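Local coordinates for B12-binding domain-containing protein (Kitasatospora setae, PDB 6WTE), which is a cobalamin- and [4Fe-4S]-binding methyltransferase of the radical SAM superfamily, TsrM, which carries out non-radical catalysis, at residues 28-33 / 196-201; 346-349 / 353-356. All coordinates share one frame; numbering follows the deposited sequence.

Contact 1: 28-33 / 196-201; sequences ALEDEG and VYRRRS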
loop_
_atom_site.group_PDB
_atom_site.type_symbol
_atom_site.label_atom_id
_atom_site.label_comp_id
_atom_site.label_asym_id
_atom_site.label_seq_id
_atom_site.Cartn_x
_atom_site.Cartn_y
_atom_site.Cartn_z
ATOM N N ALA A 28 7.781 3.682 19.206
ATOM C CA ALA A 28 6.923 4.501 20.053
ATOM C C ALA A 28 6.623 3.799 21.372
ATOM O O ALA A 28 6.703 4.404 22.446
ATOM C CB ALA A 28 5.630 4.829 19.311
ATOM N N LEU A 29 6.271 2.517 21.305
ATOM C CA LEU A 29 5.933 1.790 22.524
ATOM C C LEU A 29 7.139 1.669 23.447
ATOM O O LEU A 29 7.023 1.883 24.658
ATOM C CB LEU A 29 5.384 0.414 22.167
ATOM C CG LEU A 29 3.944 0.372 21.665
ATOM C CD1 LEU A 29 3.674 -1.004 21.098
ATOM C CD2 LEU A 29 2.981 0.700 22.803
ATOM N N GLU A 30 8.311 1.353 22.891
ATOM C CA GLU A 30 9.509 1.261 23.721
ATOM C C GLU A 30 9.859 2.606 24.345
ATOM O O GLU A 30 10.251 2.670 25.518
ATOM C CB GLU A 30 10.683 0.731 22.895
ATOM C CG GLU A 30 10.565 -0.742 22.538
ATOM C CD GLU A 30 11.775 -1.256 21.779
ATOM O OE1 GLU A 30 12.507 -0.429 21.200
ATOM O OE2 GLU A 30 11.987 -2.488 21.762
ATOM N N ASP A 31 9.719 3.696 23.582
ATOM C CA ASP A 31 10.023 5.018 24.116
ATOM C C ASP A 31 9.075 5.414 25.242
ATOM O O ASP A 31 9.442 6.246 26.078
ATOM C CB ASP A 31 9.984 6.069 23.001
ATOM C CG ASP A 31 11.169 5.967 22.050
ATOM O OD1 ASP A 31 12.058 5.116 22.270
ATOM O OD2 ASP A 31 11.216 6.744 21.077
ATOM N N GLU A 32 7.874 4.842 25.281
ATOM C CA GLU A 32 6.909 5.095 26.344
ATOM C C GLU A 32 7.005 4.088 27.481
ATOM O O GLU A 32 6.136 4.077 28.360
ATOM C CB GLU A 32 5.487 5.099 25.777
ATOM C CG GLU A 32 5.190 6.289 24.880
ATOM C CD GLU A 32 5.200 7.606 25.632
ATOM O OE1 GLU A 32 4.849 7.613 26.831
ATOM O OE2 GLU A 32 5.565 8.634 25.026
ATOM N N GLY A 33 8.031 3.243 27.484
ATOM C CA GLY A 33 8.287 2.367 28.606
ATOM C C GLY A 33 7.716 0.973 28.509
ATOM O O GLY A 33 7.734 0.247 29.514
ATOM N N VAL A 196 13.311 8.887 15.507
ATOM C CA VAL A 196 13.940 7.987 14.549
ATOM C C VAL A 196 13.350 6.604 14.778
ATOM O O VAL A 196 13.390 6.082 15.896
ATOM C CB VAL A 196 15.466 7.976 14.720
ATOM C CG1 VAL A 196 16.092 6.916 13.828
ATOM C CG2 VAL A 196 16.049 9.354 14.437
ATOM N N TYR A 197 12.788 6.009 13.734
ATOM C CA TYR A 197 12.234 4.667 13.866
ATOM C C TYR A 197 13.389 3.672 13.871
ATOM O O TYR A 197 14.210 3.665 12.949
ATOM C CB TYR A 197 11.246 4.369 12.739
ATOM C CG TYR A 197 10.150 5.411 12.561
ATOM C CD1 TYR A 197 9.667 6.157 13.638
ATOM C CD2 TYR A 197 9.612 5.658 11.306
ATOM C CE1 TYR A 197 8.676 7.118 13.458
ATOM C CE2 TYR A 197 8.621 6.596 11.123
ATOM C CZ TYR A 197 8.161 7.329 12.195
ATOM O OH TYR A 197 7.172 8.274 11.985
ATOM N N ARG A 198 13.491 2.872 14.929
ATOM C CA ARG A 198 14.626 1.969 15.065
ATOM C C ARG A 198 14.436 0.768 14.145
ATOM O O ARG A 198 13.403 0.091 14.191
ATOM C CB ARG A 198 14.809 1.555 16.525
ATOM C CG ARG A 198 15.310 2.717 17.388
ATOM C CD ARG A 198 15.647 2.315 18.815
ATOM N NE ARG A 198 14.453 2.012 19.598
ATOM C CZ ARG A 198 13.756 2.909 20.290
ATOM N NH1 ARG A 198 14.129 4.182 20.309
ATOM N NH2 ARG A 198 12.682 2.526 20.972
ATOM N N ARG A 199 15.419 0.538 13.280
ATOM C CA ARG A 199 15.380 -0.533 12.289
ATOM C C ARG A 199 16.492 -1.505 12.639
ATOM O O ARG A 199 17.674 -1.189 12.469
ATOM C CB ARG A 199 15.551 0.011 10.871
ATOM C CG ARG A 199 14.791 1.306 10.603
ATOM C CD ARG A 199 13.264 1.122 10.722
ATOM N NE ARG A 199 12.723 0.244 9.688
ATOM C CZ ARG A 199 12.577 0.595 8.412
ATOM N NH1 ARG A 199 12.941 1.810 8.014
ATOM N NH2 ARG A 199 12.073 -0.266 7.533
ATOM N N ARG A 200 16.118 -2.678 13.131
ATOM C CA ARG A 200 17.073 -3.635 13.660
ATOM C C ARG A 200 17.201 -4.825 12.722
ATOM O O ARG A 200 16.344 -5.070 11.872
ATOM C CB ARG A 200 16.649 -4.107 15.058
ATOM C CG ARG A 200 16.559 -2.997 16.101
ATOM C CD ARG A 200 15.988 -3.547 17.406
ATOM N NE ARG A 200 16.110 -2.623 18.533
ATOM C CZ ARG A 200 15.085 -2.017 19.127
ATOM N NH1 ARG A 200 13.843 -2.224 18.702
ATOM N NH2 ARG A 200 15.300 -1.201 20.154
ATOM N N SER A 201 18.295 -5.562 12.885
ATOM C CA SER A 201 18.539 -6.773 12.120
ATOM C C SER A 201 19.172 -7.819 13.022
ATOM O O SER A 201 19.996 -7.492 13.880
ATOM C CB SER A 201 19.451 -6.507 10.921
ATOM O OG SER A 201 18.835 -5.629 10.002
#

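Contact 2: 346-349 / 353-356; sequences KVTE and TYYT. With EDO (1,2-ethanediol), chain M.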
loop_
_atom_site.group_PDB
_atom_site.type_symbol
_atom_site.label_atom_id
_atom_site.label_comp_id
_atom_site.label_asym_id
_atom_site.label_seq_id
_atom_site.Cartn_x
_atom_site.Cartn_y
_atom_site.Cartn_z
ATOM N N LYS A 346 -7.812 11.956 -11.542
ATOM C CA LYS A 346 -6.562 12.357 -10.891
ATOM C C LYS A 346 -6.703 13.829 -10.526
ATOM O O LYS A 346 -6.330 14.721 -11.293
ATOM C CB LYS A 346 -5.368 12.098 -11.805
ATOM C CG LYS A 346 -5.142 10.620 -12.131
ATOM C CD LYS A 346 -4.794 9.816 -10.884
ATOM C CE LYS A 346 -3.448 10.249 -10.307
ATOM N NZ LYS A 346 -2.285 9.855 -11.170
ATOM N N VAL A 347 -7.287 14.094 -9.353
ATOM C CA VAL A 347 -7.680 15.448 -8.994
ATOM C C VAL A 347 -7.230 15.790 -7.581
ATOM O O VAL A 347 -7.016 14.917 -6.734
ATOM C CB VAL A 347 -9.194 15.638 -9.093
ATOM C CG1 VAL A 347 -9.684 15.328 -10.491
ATOM C CG2 VAL A 347 -9.842 14.718 -8.074
ATOM N N THR A 348 -7.139 17.095 -7.328
ATOM C CA THR A 348 -6.969 17.632 -5.988
ATOM C C THR A 348 -8.291 17.568 -5.225
ATOM O O THR A 348 -9.320 17.130 -5.744
ATOM C CB THR A 348 -6.498 19.083 -6.037
ATOM O OG1 THR A 348 -7.589 19.913 -6.456
ATOM C CG2 THR A 348 -5.335 19.251 -7.007
ATOM N N GLU A 349 -8.261 18.048 -3.976
ATOM C CA GLU A 349 -9.479 18.151 -3.178
ATOM C C GLU A 349 -10.468 19.143 -3.768
ATOM O O GLU A 349 -11.671 19.041 -3.507
ATOM C CB GLU A 349 -9.147 18.562 -1.747
ATOM C CG GLU A 349 -8.948 17.405 -0.798
ATOM C CD GLU A 349 -8.711 17.872 0.620
ATOM O OE1 GLU A 349 -8.663 19.102 0.839
ATOM O OE2 GLU A 349 -8.580 17.011 1.515
ATOM N N THR A 353 -7.601 18.843 -12.116
ATOM C CA THR A 353 -6.391 18.096 -12.415
ATOM C C THR A 353 -5.171 18.936 -12.064
ATOM O O THR A 353 -5.250 20.157 -11.913
ATOM C CB THR A 353 -6.342 17.681 -13.885
ATOM O OG1 THR A 353 -6.576 18.824 -14.721
ATOM C CG2 THR A 353 -7.380 16.600 -14.171
ATOM N N TYR A 354 -4.032 18.260 -11.918
ATOM C CA TYR A 354 -2.822 18.919 -11.452
ATOM C C TYR A 354 -1.601 18.561 -12.289
ATOM O O TYR A 354 -0.477 18.877 -11.882
ATOM C CB TYR A 354 -2.569 18.594 -9.967
ATOM C CG TYR A 354 -2.515 17.114 -9.653
ATOM C CD1 TYR A 354 -3.673 16.398 -9.361
ATOM C CD2 TYR A 354 -1.305 16.432 -9.637
ATOM C CE1 TYR A 354 -3.628 15.045 -9.081
ATOM C CE2 TYR A 354 -1.247 15.073 -9.345
ATOM C CZ TYR A 354 -2.412 14.387 -9.075
ATOM O OH TYR A 354 -2.364 13.043 -8.800
ATOM N N TYR A 355 -1.783 17.913 -13.438
ATOM C CA TYR A 355 -0.667 17.717 -14.352
ATOM C C TYR A 355 -1.185 17.533 -15.771
ATOM O O TYR A 355 -2.385 17.368 -16.015
ATOM C CB TYR A 355 0.223 16.533 -13.942
ATOM C CG TYR A 355 -0.451 15.176 -13.880
ATOM C CD1 TYR A 355 -0.630 14.407 -15.022
ATOM C CD2 TYR A 355 -0.870 14.648 -12.666
ATOM C CE1 TYR A 355 -1.229 13.157 -14.957
ATOM C CE2 TYR A 355 -1.468 13.404 -12.591
ATOM C CZ TYR A 355 -1.649 12.664 -13.739
ATOM O OH TYR A 355 -2.238 11.421 -13.655
ATOM N N THR A 356 -0.245 17.609 -16.705
ATOM C CA THR A 356 -0.467 17.312 -18.107
ATOM C C THR A 356 0.541 16.259 -18.531
ATOM O O THR A 356 1.450 15.899 -17.778
ATOM C CB THR A 356 -0.298 18.555 -18.986
ATOM O OG1 THR A 356 1.083 18.936 -18.978
ATOM C CG2 THR A 356 -1.136 19.698 -18.450
HETATM C C1 EDO M . -3.510 20.909 -15.852
HETATM O O1 EDO M . -4.192 19.713 -15.457
HETATM C C2 EDO M . -2.201 21.043 -15.083
HETATM O O2 EDO M . -2.459 21.610 -13.794
HETATM O O HOH W 1 -4.171 15.493 -12.850
#

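Contact 1: 28-33 / 196-201
Arg198 bridges two neighbouring acids at the end of helix 20-31. Its NH2 gives one bond to Glu30 OE1 at 3.0 Å and another to Asp31 OD1, also at 3.0 Å. NH1 joins NH2 on Asp31 OD1, so both end nitrogens grip a single oxygen. Arg198 NH1 takes the syn lone pair of Asp31 OD1, whereas its NH2 comes from 46° out of that carboxylate plane. Glu30 OE1 is shared too: Arg198 NH2 uses its anti lone pair, with carboxylate and guanidinium nearly coplanar, and Arg200 NH2 takes the syn one at 3.1 Å. Arg200 NH1 adds a weak bond to OE1, and here the flat groups are turned 66° apart. The bend at chi3 (-71°) turns the Arg198 guanidinium edge-on to both acids, while Arg200 reaches Glu30 on an extended chain. A leucine in place of Arg198 would probably leave Asp31 without a partner across this contact and Glu30 OE1 with only Arg200 among residues 196-201. Further out, Lys206 touches the side chains of both Glu30 and Arg200. This surface salt-bridge network ties the loop before helix 209-214 to the C-terminal end of a B12-binding-domain helix, which a Schellman motif closes with Gly33 at C-prime.

Contact 2: 346-349 / 353-356
Thr353 comes up to Lys346 through its backbone: its CA makes a CA-H...O contact with Lys346 O at 3.6 Å, and CG2 lies near the same oxygen. Thr353 OG1 is hydrogen-bonded to O1 of a 1,2-ethanediol, probably left from the crystallisation liquor, at 2.6 Å. Tyr354 follows, its N donating to a water (2.9 Å) that in turn donates to Lys346 O (2.8 Å), a one-water bridge between the two backbones. With CG set between the backbone N and the carbonyl carbon (chi1 55°), the ring is laid against the 346-348 backbone. Val347 N sits at its edge, Tyr354 CE1 is 3.5 Å from Lys346 O, and Thr348 CG2 touches Tyr354 CD1 obliquely. Tyr354 OH is 3.4 Å from Lys346 CE and hydrogen-bonds to Gln310. This ring belongs to the pocket of the [4Fe-4S] cluster and touches the cluster itself, so the loop between helices 339-342 and 357-369 forms part of the cluster site in the radical SAM core. Tyr355 carries the direct polar link. Lys346, its chain curled by bends at chi2, chi3 and chi4, brings NZ to the edge of the Tyr355 ring and donates to Tyr355 OH at 2.9 Å. The same NZ forms a salt bridge with Asp335 and a hydrogen bond with Gln310, while Tyr355 OH also bonds to Ser334 O; these partners probably fix the ammonium in place. Tyr355 O accepts from ethanediol O1 at 3.0 Å. Last, Thr356 takes the N-cap position of helix 357-369, its CG2 resting against the ethanediol carbons.

In the fold
The two contacts lie far apart: their centres are separated by 37 Å, their nearest atoms by about 21 Å, and contact 1 closes along the chain before contact 2 opens. Contact 1 joins the B12-binding domain to a loop and touches no cofactor: the side chain of Arg198 is about 13 Å from the bound B12, and that of Asp31 about 9 Å from the side chain of Glu130, a cobalamin-binding residue. Contact 2 lies at the iron-sulfur cluster, the side chain of Tyr354 about 4 Å from it, while the Lys346 side chain is about 11 Å from the cobalamin. The centres of both lie about equally far, 22 and 21 Å, from the centre of the chain.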